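Local coordinates for oxygenase-reductase (Streptomyces fradiae, PDB 4OSP), which reduces the C-6 ketone of angucyclinones with NADPH, this chain being its C-terminal short-chain dehydrogenase/reductase domain, at residues S24-G29 and S48-A53; A31-L36 and D55-T60; V130-P135 and K174-Q179; A134-V139 and L182-H187. All coordinates share one frame; numbering follows the deposited sequence.

Interaction 1 (S24-G29 and S48-A53); sequences SSRGIG and SRNREA
With chi1 at 66°, S25 OG lies between its own backbone N and carbonyl carbon, 4.1 Å from A53 CB, while a bend at chi2 (-87°) folds the R26 chain so that its guanidinium reaches A53. These two residues receive the A53 methyl from different directions. S25 CB abuts A53 CB at 3.8 Å and lies equally near the A53 carbonyl carbon, which marks this as apolar contact at the serine methylene. R26 instead lays one face of its flat group over the methyl: NH2 is 3.9 Å from A53 CB and CZ is 4.1 Å from it, so the plane rests on the carbon without any hydrogen bond. N50, the N-cap of helix 51-63, approaches the same guanidinium obliquely, with ND2 4.4 Å from R26 NH2. The segment 24-29 belongs to the TGxxxGxG glycine-rich turn of the short-chain dehydrogenases, which follows the first Rossmann strand. G27 takes a positive phi of 56°, a backbone shape that favours glycine. S25, R26, I28 and S48 bind NADP(+), so the contact joins two parts of the cofactor site: the glycine-rich turn and the end of strand 42-47. R30 NH1 lies close to R26 NH1; two such basic side chains are consistent with a preference for the phosphorylated cofactor. The S25 side chain also packs on C47, in strand 42-47.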
loop_
_atom_site.group_PDB
_atom_site.type_symbol
_atom_site.label_atom_id
_atom_site.label_comp_id
_atom_site.label_asym_id
_atom_site.label_seq_id
_atom_site.Cartn_x
_atom_site.Cartn_y
_atom_site.Cartn_z
ATOM N N SER B 24 3.186 17.890 -23.558
ATOM C CA SER B 24 4.092 17.005 -24.256
ATOM C C SER B 24 5.254 17.757 -24.950
ATOM O O SER B 24 5.999 17.176 -25.763
ATOM C CB SER B 24 3.277 16.245 -25.295
ATOM O OG SER B 24 3.922 15.061 -25.660
ATOM N N SER B 25 5.402 19.042 -24.645
ATOM C CA SER B 25 6.390 19.856 -25.333
ATOM C C SER B 25 7.729 19.918 -24.575
ATOM O O SER B 25 8.740 20.366 -25.125
ATOM C CB SER B 25 5.832 21.260 -25.603
ATOM O OG SER B 25 5.608 21.971 -24.393
ATOM N N ARG B 26 7.726 19.421 -23.332
ATOM C CA ARG B 26 8.842 19.572 -22.387
ATOM C C ARG B 26 8.995 18.334 -21.492
ATOM O O ARG B 26 8.007 17.631 -21.217
ATOM C CB ARG B 26 8.591 20.784 -21.475
ATOM C CG ARG B 26 8.799 22.141 -22.123
ATOM C CD ARG B 26 10.252 22.592 -22.043
ATOM N NE ARG B 26 10.475 23.839 -22.777
ATOM C CZ ARG B 26 10.818 23.911 -24.065
ATOM N NH1 ARG B 26 10.990 22.802 -24.782
ATOM N NH2 ARG B 26 10.990 25.096 -24.638
ATOM N N GLY B 27 10.227 18.090 -21.031
ATOM C CA GLY B 27 10.497 17.164 -19.915
ATOM C C GLY B 27 9.980 15.748 -20.103
ATOM O O GLY B 27 10.127 15.164 -21.182
ATOM N N ILE B 28 9.361 15.201 -19.055
ATOM C CA ILE B 28 8.805 13.831 -19.087
ATOM C C ILE B 28 7.818 13.618 -20.244
ATOM O O ILE B 28 7.903 12.618 -20.962
ATOM C CB ILE B 28 8.148 13.443 -17.733
ATOM C CG1 ILE B 28 9.224 13.201 -16.663
ATOM C CG2 ILE B 28 7.262 12.207 -17.884
ATOM C CD1 ILE B 28 8.723 13.344 -15.233
ATOM N N GLY B 29 6.899 14.561 -20.436
ATOM C CA GLY B 29 5.954 14.486 -21.554
ATOM C C GLY B 29 6.676 14.337 -22.880
ATOM O O GLY B 29 6.410 13.398 -23.658
ATOM N N SER B 48 -0.130 23.514 -23.719
ATOM C CA SER B 48 -1.128 24.506 -23.350
ATOM C C SER B 48 -1.069 25.812 -24.158
ATOM O O SER B 48 -2.113 26.347 -24.515
ATOM C CB SER B 48 -1.087 24.784 -21.848
ATOM O OG SER B 48 -1.835 23.800 -21.139
ATOM N N ARG B 49 0.136 26.313 -24.452
ATOM C CA ARG B 49 0.290 27.618 -25.130
ATOM C C ARG B 49 1.401 27.660 -26.185
ATOM O O ARG B 49 1.212 28.189 -27.284
ATOM C CB ARG B 49 0.537 28.736 -24.110
ATOM C CG ARG B 49 -0.711 29.265 -23.417
ATOM C CD ARG B 49 -0.342 30.037 -22.156
ATOM N NE ARG B 49 0.654 29.330 -21.341
ATOM C CZ ARG B 49 0.368 28.447 -20.384
ATOM N NH1 ARG B 49 -0.895 28.145 -20.100
ATOM N NH2 ARG B 49 1.350 27.859 -19.710
ATOM N N ASN B 50 2.563 27.120 -25.839
ATOM C CA ASN B 50 3.743 27.246 -26.682
ATOM C C ASN B 50 3.715 26.321 -27.913
ATOM O O ASN B 50 4.076 25.137 -27.830
ATOM C CB ASN B 50 5.005 27.016 -25.844
ATOM C CG ASN B 50 6.260 27.545 -26.511
ATOM O OD1 ASN B 50 6.210 28.134 -27.594
ATOM N ND2 ASN B 50 7.400 27.331 -25.864
ATOM N N ARG B 51 3.288 26.878 -29.048
ATOM C CA ARG B 51 3.190 26.134 -30.312
ATOM C C ARG B 51 4.558 25.714 -30.867
ATOM O O ARG B 51 4.688 24.642 -31.461
ATOM C CB ARG B 51 2.409 26.951 -31.356
ATOM C CG ARG B 51 2.409 26.387 -32.779
ATOM C CD ARG B 51 1.570 25.115 -32.911
ATOM N NE ARG B 51 0.128 25.382 -32.952
ATOM C CZ ARG B 51 -0.816 24.449 -33.105
ATOM N NH1 ARG B 51 -0.485 23.169 -33.235
ATOM N NH2 ARG B 51 -2.096 24.797 -33.118
ATOM N N GLU B 52 5.569 26.558 -30.663
ATOM C CA GLU B 52 6.918 26.292 -31.169
ATOM C C GLU B 52 7.553 25.072 -30.513
ATOM O O GLU B 52 8.095 24.198 -31.202
ATOM C CB GLU B 52 7.828 27.516 -30.981
ATOM C CG GLU B 52 7.760 28.532 -32.112
ATOM C CD GLU B 52 6.536 29.429 -32.034
ATOM O OE1 GLU B 52 6.010 29.646 -30.914
ATOM O OE2 GLU B 52 6.101 29.925 -33.095
ATOM N N ALA B 53 7.499 25.022 -29.180
ATOM C CA ALA B 53 8.078 23.907 -28.434
ATOM C C ALA B 53 7.413 22.591 -28.816
ATOM O O ALA B 53 8.074 21.544 -28.868
ATOM C CB ALA B 53 7.966 24.146 -26.943
#

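Interaction 2 (A31-L36 and D55-T60); sequences ATAIRL and DETVAT
I34 and T57 meet through their aliphatic branches, I34 CG1 lying 4.3 Å from T57 CG2. The T57 methyl is shared, because A33 CB comes to the same 4.3 Å from T57 CG2 and so flanks it from a second residue of helix 27-38. Farther along, I34 CD1 reaches T60 CG2 at 4.1 Å, the shortest separation in this contact, and the two side chains cross obliquely. The isoleucine conformation explains this reach: CG1 stands beside the backbone N, opposite the carbonyl carbon, and a nearly extended chi2 of 165° carries CD1 outward to the threonine. T60 sorts its branches by polarity. With chi1 at -58°, its methyl sits anti to the backbone N and faces I34, whereas OG1 turns back to its own helix and donates to E56 O at 3.0 Å. That carbonyl also accepts the helical bond from T60 N, and the two donors arrive from opposite faces of its plane. T57 divides itself similarly, its OG1 making weak bonds to A53 O and S24 O. No hydrogen bond spans the helices; their segment axes approach to 10.0 Å at a crossing angle of -27°, and the side chains touch across that gap through carbon atoms alone. A33 and T57 also touch V43 and V45 respectively, so strand 42-47 underlies the contact. Neighbouring, nearly parallel helices that connect strands 18-21, 42-47 and 67-72 of a parallel sheet are the two helices of the beta-alpha-beta-alpha-beta unit of the Rossmann fold.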
loop_
_atom_site.group_PDB
_atom_site.type_symbol
_atom_site.label_atom_id
_atom_site.label_comp_id
_atom_site.label_asym_id
_atom_site.label_seq_id
_atom_site.Cartn_x
_atom_site.Cartn_y
_atom_site.Cartn_z
ATOM N N ALA B 31 9.774 13.371 -23.645
ATOM C CA ALA B 31 10.488 12.099 -23.819
ATOM C C ALA B 31 9.524 10.931 -24.043
ATOM O O ALA B 31 9.829 9.988 -24.807
ATOM C CB ALA B 31 11.389 11.825 -22.629
ATOM N N THR B 32 8.369 10.990 -23.377
ATOM C CA THR B 32 7.338 9.973 -23.547
ATOM C C THR B 32 6.825 9.965 -24.980
ATOM O O THR B 32 6.766 8.898 -25.621
ATOM C CB THR B 32 6.159 10.174 -22.570
ATOM O OG1 THR B 32 6.636 10.087 -21.220
ATOM C CG2 THR B 32 5.094 9.110 -22.796
ATOM N N ALA B 33 6.476 11.154 -25.486
ATOM C CA ALA B 33 6.044 11.289 -26.875
ATOM C C ALA B 33 7.109 10.733 -27.833
ATOM O O ALA B 33 6.792 9.983 -28.771
ATOM C CB ALA B 33 5.706 12.743 -27.206
ATOM N N ILE B 34 8.369 11.067 -27.570
ATOM C CA ILE B 34 9.479 10.569 -28.385
ATOM C C ILE B 34 9.603 9.031 -28.369
ATOM O O ILE B 34 9.737 8.398 -29.428
ATOM C CB ILE B 34 10.814 11.261 -27.998
ATOM C CG1 ILE B 34 10.800 12.726 -28.467
ATOM C CG2 ILE B 34 12.018 10.506 -28.566
ATOM C CD1 ILE B 34 11.870 13.609 -27.838
ATOM N N ARG B 35 9.537 8.427 -27.184
ATOM C CA ARG B 35 9.703 6.973 -27.087
ATOM C C ARG B 35 8.547 6.206 -27.754
ATOM O O ARG B 35 8.774 5.202 -28.441
ATOM C CB ARG B 35 9.923 6.516 -25.624
ATOM C CG ARG B 35 10.083 5.002 -25.449
ATOM C CD ARG B 35 11.326 4.476 -26.154
ATOM N NE ARG B 35 11.310 3.021 -26.358
ATOM C CZ ARG B 35 11.944 2.152 -25.573
ATOM N NH1 ARG B 35 12.635 2.578 -24.520
ATOM N NH2 ARG B 35 11.894 0.855 -25.838
ATOM N N LEU B 36 7.318 6.686 -27.557
ATOM C CA LEU B 36 6.148 6.104 -28.223
ATOM C C LEU B 36 6.278 6.132 -29.747
ATOM O O LEU B 36 6.107 5.105 -30.406
ATOM C CB LEU B 36 4.853 6.797 -27.769
ATOM C CG LEU B 36 4.473 6.607 -26.296
ATOM C CD1 LEU B 36 3.231 7.420 -25.944
ATOM C CD2 LEU B 36 4.288 5.141 -25.931
ATOM N N ASP B 55 6.030 21.955 -31.794
ATOM C CA ASP B 55 6.536 21.675 -33.136
ATOM C C ASP B 55 7.968 21.149 -33.128
ATOM O O ASP B 55 8.366 20.403 -34.020
ATOM C CB ASP B 55 6.408 22.917 -34.029
ATOM C CG ASP B 55 4.965 23.249 -34.349
ATOM O OD1 ASP B 55 4.147 22.309 -34.440
ATOM O OD2 ASP B 55 4.638 24.444 -34.501
ATOM N N GLU B 56 8.729 21.515 -32.105
ATOM C CA GLU B 56 10.088 20.998 -31.938
ATOM C C GLU B 56 10.107 19.487 -31.617
ATOM O O GLU B 56 10.915 18.728 -32.185
ATOM C CB GLU B 56 10.823 21.787 -30.864
ATOM C CG GLU B 56 12.337 21.794 -31.029
ATOM C CD GLU B 56 13.040 22.741 -30.053
ATOM O OE1 GLU B 56 12.384 23.232 -29.094
ATOM O OE2 GLU B 56 14.255 22.997 -30.249
ATOM N N THR B 57 9.214 19.057 -30.722
ATOM C CA THR B 57 9.053 17.639 -30.408
ATOM C C THR B 57 8.658 16.863 -31.653
ATOM O O THR B 57 9.194 15.776 -31.935
ATOM C CB THR B 57 7.948 17.415 -29.362
ATOM O OG1 THR B 57 8.157 18.286 -28.242
ATOM C CG2 THR B 57 7.944 15.956 -28.894
ATOM N N VAL B 58 7.701 17.425 -32.386
ATOM C CA VAL B 58 7.220 16.833 -33.624
ATOM C C VAL B 58 8.382 16.670 -34.601
ATOM O O VAL B 58 8.586 15.584 -35.166
ATOM C CB VAL B 58 6.069 17.676 -34.227
ATOM C CG1 VAL B 58 5.802 17.297 -35.682
ATOM C CG2 VAL B 58 4.819 17.508 -33.387
ATOM N N ALA B 59 9.165 17.737 -34.759
ATOM C CA ALA B 59 10.352 17.710 -35.618
ATOM C C ALA B 59 11.333 16.615 -35.189
ATOM O O ALA B 59 11.844 15.868 -36.026
ATOM C CB ALA B 59 11.034 19.073 -35.637
ATOM N N THR B 60 11.578 16.503 -33.886
ATOM C CA THR B 60 12.506 15.495 -33.380
ATOM C C THR B 60 12.020 14.085 -33.702
ATOM O O THR B 60 12.814 13.216 -34.108
ATOM C CB THR B 60 12.709 15.638 -31.868
ATOM O OG1 THR B 60 13.201 16.950 -31.587
ATOM C CG2 THR B 60 13.705 14.589 -31.346
#

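Interaction 3 (V130-P135 and K174-Q179); sequences VNAKAP and KGAMDQ
M177 and N131, the two residues that bury most surface here, meet where N131 O lies 4.4 Å from M177 CB. The thioether then runs on to P135: its end methyl CE packs 3.6 Å from P135 CB and 4.0 Å from P135 CG, the two side chains crossing at about a right angle. A chi3 of -77° supplies the final bend that turns CE to the ring. Beside this, A132 CB and A176 CB touch at 4.0 Å; these small side chains suit a segment-axis separation of 8.4 Å at an angle of 27°. The N131 amide does not bond across the contact; OD1 accepts from V110 N. Helix 121-142 widens into a pi-type turn at 130-133, and the sequence position of N131 matches the asparagine of the Asn-Ser-Tyr-Lys set in classical short-chain dehydrogenases. K174, third in buried surface, is the lysine of the YxxxK motif; it binds NADP(+), and its NZ also bonds to I155 O. Such paired helices commonly form a subunit interface in this family, and M172 of the third subunit packs on both A132 and A176.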
loop_
_atom_site.group_PDB
_atom_site.type_symbol
_atom_site.label_atom_id
_atom_site.label_comp_id
_atom_site.label_asym_id
_atom_site.label_seq_id
_atom_site.Cartn_x
_atom_site.Cartn_y
_atom_site.Cartn_z
ATOM N N VAL B 130 -6.504 21.887 -13.423
ATOM C CA VAL B 130 -5.456 21.387 -14.313
ATOM C C VAL B 130 -5.060 19.939 -14.011
ATOM O O VAL B 130 -4.908 19.135 -14.929
ATOM C CB VAL B 130 -4.183 22.278 -14.276
ATOM C CG1 VAL B 130 -3.056 21.642 -15.092
ATOM C CG2 VAL B 130 -4.480 23.682 -14.792
ATOM N N ASN B 131 -4.876 19.617 -12.727
ATOM C CA ASN B 131 -4.290 18.339 -12.338
ATOM C C ASN B 131 -5.293 17.197 -12.099
ATOM O O ASN B 131 -4.911 16.035 -12.124
ATOM C CB ASN B 131 -3.401 18.494 -11.098
ATOM C CG ASN B 131 -2.358 19.598 -11.238
ATOM O OD1 ASN B 131 -1.596 19.639 -12.198
ATOM N ND2 ASN B 131 -2.307 20.481 -10.248
ATOM N N ALA B 132 -6.555 17.526 -11.833
ATOM C CA ALA B 132 -7.557 16.499 -11.508
ATOM C C ALA B 132 -8.784 16.570 -12.421
ATOM O O ALA B 132 -9.157 15.579 -13.056
ATOM C CB ALA B 132 -7.977 16.608 -10.051
ATOM N N LYS B 133 -9.397 17.748 -12.486
ATOM C CA LYS B 133 -10.570 17.967 -13.319
ATOM C C LYS B 133 -10.313 17.628 -14.774
ATOM O O LYS B 133 -11.067 16.859 -15.371
ATOM C CB LYS B 133 -11.068 19.406 -13.201
ATOM C CG LYS B 133 -12.339 19.675 -14.000
ATOM C CD LYS B 133 -13.044 20.925 -13.516
ATOM C CE LYS B 133 -14.329 21.179 -14.303
ATOM N NZ LYS B 133 -14.958 22.468 -13.904
ATOM N N ALA B 134 -9.258 18.200 -15.347
ATOM C CA ALA B 134 -8.995 17.999 -16.764
ATOM C C ALA B 134 -8.731 16.529 -17.058
ATOM O O ALA B 134 -9.360 15.955 -17.952
ATOM C CB ALA B 134 -7.846 18.878 -17.255
ATOM N N PRO B 135 -7.813 15.896 -16.299
ATOM C CA PRO B 135 -7.573 14.496 -16.604
ATOM C C PRO B 135 -8.846 13.648 -16.497
ATOM O O PRO B 135 -9.061 12.762 -17.341
ATOM C CB PRO B 135 -6.529 14.083 -15.563
ATOM C CG PRO B 135 -5.796 15.354 -15.275
ATOM C CD PRO B 135 -6.856 16.416 -15.304
ATOM N N LYS B 174 -2.818 15.103 -7.288
ATOM C CA LYS B 174 -2.204 13.879 -7.800
ATOM C C LYS B 174 -2.688 12.594 -7.128
ATOM O O LYS B 174 -2.688 11.522 -7.748
ATOM C CB LYS B 174 -0.683 13.982 -7.752
ATOM C CG LYS B 174 -0.103 14.967 -8.769
ATOM C CD LYS B 174 -0.477 14.572 -10.189
ATOM C CE LYS B 174 0.568 15.033 -11.196
ATOM N NZ LYS B 174 0.161 14.734 -12.603
ATOM N N GLY B 175 -3.091 12.696 -5.861
ATOM C CA GLY B 175 -3.773 11.597 -5.182
ATOM C C GLY B 175 -5.151 11.391 -5.788
ATOM O O GLY B 175 -5.630 10.269 -5.902
ATOM N N ALA B 176 -5.781 12.491 -6.198
ATOM C CA ALA B 176 -7.016 12.435 -6.968
ATOM C C ALA B 176 -6.788 11.671 -8.274
ATOM O O ALA B 176 -7.604 10.825 -8.662
ATOM C CB ALA B 176 -7.532 13.839 -7.243
ATOM N N MET B 177 -5.658 11.945 -8.918
ATOM C CA MET B 177 -5.282 11.298 -10.172
ATOM C C MET B 177 -5.062 9.784 -10.070
ATOM O O MET B 177 -5.401 9.037 -10.998
ATOM C CB MET B 177 -4.050 11.991 -10.759
ATOM C CG MET B 177 -3.149 11.108 -11.610
ATOM S SD MET B 177 -2.446 12.048 -12.972
ATOM C CE MET B 177 -3.856 12.110 -14.059
ATOM N N ASP B 178 -4.506 9.331 -8.950
ATOM C CA ASP B 178 -4.369 7.900 -8.688
ATOM C C ASP B 178 -5.714 7.180 -8.547
ATOM O O ASP B 178 -5.836 6.000 -8.859
ATOM C CB ASP B 178 -3.518 7.667 -7.442
ATOM C CG ASP B 178 -2.052 8.030 -7.661
ATOM O OD1 ASP B 178 -1.613 8.098 -8.840
ATOM O OD2 ASP B 178 -1.341 8.250 -6.653
ATOM N N GLN B 179 -6.719 7.888 -8.061
ATOM C CA GLN B 179 -8.042 7.310 -7.941
ATOM C C GLN B 179 -8.625 7.044 -9.324
ATOM O O GLN B 179 -9.280 6.008 -9.540
ATOM C CB GLN B 179 -8.941 8.205 -7.084
ATOM C CG GLN B 179 -8.530 8.192 -5.620
ATOM C CD GLN B 179 -8.696 6.809 -5.005
ATOM O OE1 GLN B 179 -9.729 6.160 -5.178
ATOM N NE2 GLN B 179 -7.680 6.347 -4.302
#

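Interaction 4 (A134-V139 and L182-H187); sequences APFFIV and LHFAKH
V139 CG1 sits almost exactly over the centre of the F184 ring, 3.7 Å from the ring centroid and only 8° off its normal, a CH-pi contact on the face. The evenness of the approach confirms this: V139 CG1 is 3.8 Å from F184 CZ and 4.2 Å from F184 CG at the far side of the ring. F136 takes a different position, its CE2 lying at the edge of the same ring, near its plane, 4.0 Å from F184 CE2. Both helix 121-142 residues direct the touching group by a chi1 close to 180°: V139 CG1 (173°) is anti to its backbone N, as is F136 CG. In the next shell, F136 CD1 lies 3.5 Å above the plane of the F137 ring, F184 also touches L143, and F124 of the third subunit meets the F136 ring. F136 packs on L180 too, which belongs to the same helix as F184. V139 and I138 rest on N106 of strand 103-106, and I138 also packs on L84 and F85 of helix 80-96, so helix 121-142 lies on the parallel sheet between helices 80-96 and 168-187.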
loop_
_atom_site.group_PDB
_atom_site.type_symbol
_atom_site.label_atom_id
_atom_site.label_comp_id
_atom_site.label_asym_id
_atom_site.label_seq_id
_atom_site.Cartn_x
_atom_site.Cartn_y
_atom_site.Cartn_z
ATOM N N ALA B 134 -9.258 18.200 -15.347
ATOM C CA ALA B 134 -8.995 17.999 -16.764
ATOM C C ALA B 134 -8.731 16.529 -17.058
ATOM O O ALA B 134 -9.360 15.955 -17.952
ATOM C CB ALA B 134 -7.846 18.878 -17.255
ATOM N N PRO B 135 -7.813 15.896 -16.299
ATOM C CA PRO B 135 -7.573 14.496 -16.604
ATOM C C PRO B 135 -8.846 13.648 -16.497
ATOM O O PRO B 135 -9.061 12.762 -17.341
ATOM C CB PRO B 135 -6.529 14.083 -15.563
ATOM C CG PRO B 135 -5.796 15.354 -15.275
ATOM C CD PRO B 135 -6.856 16.416 -15.304
ATOM N N PHE B 136 -9.702 13.924 -15.510
ATOM C CA PHE B 136 -10.983 13.214 -15.459
ATOM C C PHE B 136 -11.795 13.378 -16.746
ATOM O O PHE B 136 -12.213 12.394 -17.350
ATOM C CB PHE B 136 -11.845 13.620 -14.266
ATOM C CG PHE B 136 -13.182 12.955 -14.276
ATOM C CD1 PHE B 136 -14.259 13.537 -14.946
ATOM C CD2 PHE B 136 -13.347 11.687 -13.699
ATOM C CE1 PHE B 136 -15.478 12.888 -15.008
ATOM C CE2 PHE B 136 -14.575 11.042 -13.746
ATOM C CZ PHE B 136 -15.641 11.642 -14.405
ATOM N N PHE B 137 -12.021 14.621 -17.156
ATOM C CA PHE B 137 -12.841 14.881 -18.340
ATOM C C PHE B 137 -12.175 14.500 -19.651
ATOM O O PHE B 137 -12.855 14.202 -20.641
ATOM C CB PHE B 137 -13.401 16.318 -18.330
ATOM C CG PHE B 137 -14.474 16.502 -17.313
ATOM C CD1 PHE B 137 -15.757 16.017 -17.556
ATOM C CD2 PHE B 137 -14.183 17.030 -16.060
ATOM C CE1 PHE B 137 -16.742 16.114 -16.591
ATOM C CE2 PHE B 137 -15.165 17.135 -15.085
ATOM C CZ PHE B 137 -16.445 16.668 -15.346
ATOM N N ILE B 138 -10.848 14.444 -19.641
ATOM C CA ILE B 138 -10.107 13.961 -20.803
ATOM C C ILE B 138 -10.325 12.458 -20.956
ATOM O O ILE B 138 -10.547 11.965 -22.059
ATOM C CB ILE B 138 -8.601 14.247 -20.688
ATOM C CG1 ILE B 138 -8.326 15.752 -20.839
ATOM C CG2 ILE B 138 -7.820 13.439 -21.730
ATOM C CD1 ILE B 138 -6.873 16.135 -20.608
ATOM N N VAL B 139 -10.261 11.732 -19.842
ATOM C CA VAL B 139 -10.563 10.315 -19.864
ATOM C C VAL B 139 -12.000 10.114 -20.334
ATOM O O VAL B 139 -12.271 9.281 -21.205
ATOM C CB VAL B 139 -10.370 9.665 -18.480
ATOM C CG1 VAL B 139 -10.867 8.225 -18.495
ATOM C CG2 VAL B 139 -8.904 9.722 -18.070
ATOM N N LEU B 182 -7.439 3.608 -10.341
ATOM C CA LEU B 182 -8.091 2.483 -9.633
ATOM C C LEU B 182 -9.501 2.148 -10.179
ATOM O O LEU B 182 -9.780 1.017 -10.543
ATOM C CB LEU B 182 -8.148 2.755 -8.122
ATOM C CG LEU B 182 -8.830 1.727 -7.202
ATOM C CD1 LEU B 182 -7.942 0.502 -7.025
ATOM C CD2 LEU B 182 -9.153 2.332 -5.840
ATOM N N HIS B 183 -10.362 3.157 -10.252
ATOM C CA HIS B 183 -11.766 2.965 -10.594
ATOM C C HIS B 183 -12.013 2.771 -12.095
ATOM O O HIS B 183 -12.803 1.902 -12.490
ATOM C CB HIS B 183 -12.581 4.099 -10.003
ATOM C CG HIS B 183 -12.287 4.327 -8.553
ATOM N ND1 HIS B 183 -12.820 3.539 -7.553
ATOM C CD2 HIS B 183 -11.468 5.210 -7.938
ATOM C CE1 HIS B 183 -12.360 3.944 -6.387
ATOM N NE2 HIS B 183 -11.522 4.942 -6.593
ATOM N N PHE B 184 -11.307 3.525 -12.931
ATOM C CA PHE B 184 -11.397 3.292 -14.367
ATOM C C PHE B 184 -10.821 1.968 -14.822
ATOM O O PHE B 184 -11.226 1.442 -15.862
ATOM C CB PHE B 184 -10.802 4.440 -15.176
ATOM C CG PHE B 184 -11.768 5.529 -15.453
ATOM C CD1 PHE B 184 -12.775 5.350 -16.383
ATOM C CD2 PHE B 184 -11.700 6.728 -14.767
ATOM C CE1 PHE B 184 -13.685 6.356 -16.646
ATOM C CE2 PHE B 184 -12.619 7.737 -15.015
ATOM C CZ PHE B 184 -13.615 7.548 -15.953
ATOM N N ALA B 185 -9.872 1.424 -14.069
ATOM C CA ALA B 185 -9.330 0.098 -14.396
ATOM C C ALA B 185 -10.421 -0.953 -14.195
ATOM O O ALA B 185 -10.602 -1.867 -15.020
ATOM C CB ALA B 185 -8.118 -0.217 -13.531
ATOM N N LYS B 186 -11.146 -0.823 -13.094
ATOM C CA LYS B 186 -12.307 -1.655 -12.852
ATOM C C LYS B 186 -13.369 -1.395 -13.920
ATOM O O LYS B 186 -13.914 -2.333 -14.515
ATOM C CB LYS B 186 -12.868 -1.379 -11.452
ATOM C CG LYS B 186 -14.173 -2.097 -11.132
ATOM C CD LYS B 186 -13.910 -3.561 -10.878
ATOM C CE LYS B 186 -15.171 -4.313 -10.503
ATOM N NZ LYS B 186 -14.998 -5.747 -10.880
ATOM N N HIS B 187 -13.646 -0.118 -14.177
ATOM C CA HIS B 187 -14.730 0.259 -15.087
ATOM C C HIS B 187 -14.471 -0.280 -16.486
ATOM O O HIS B 187 -15.386 -0.779 -17.133
ATOM C CB HIS B 187 -14.902 1.782 -15.128
ATOM C CG HIS B 187 -16.130 2.237 -15.861
ATOM N ND1 HIS B 187 -17.409 1.882 -15.474
ATOM C CD2 HIS B 187 -16.274 3.031 -16.952
ATOM C CE1 HIS B 187 -18.284 2.428 -16.300
ATOM N NE2 HIS B 187 -17.621 3.131 -17.205
#

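From the N terminus, 48-53 returns to 24-29, closing interaction 1, and 55-60 returns to 31-36, closing interaction 2. Their segments alternate, so these two loops cross, each spanning strand 42-47; the contacts touch through S24 with A33 and T57. Interaction 1 ties the glycine-rich turn to the start of helix 51-63, and interaction 2 pairs that helix with helix 27-38. Both are complete before interactions 3 and 4 open. Those start from overlapping segments, sharing A134 and P135, and span strand 151-155 to pair helices 121-142 and 168-187, with 174-179 reached before 182-187; both touch the third subunit. Centres of interactions 2 and 4 lie about 25 Å apart, on opposite sides of the chain's centre.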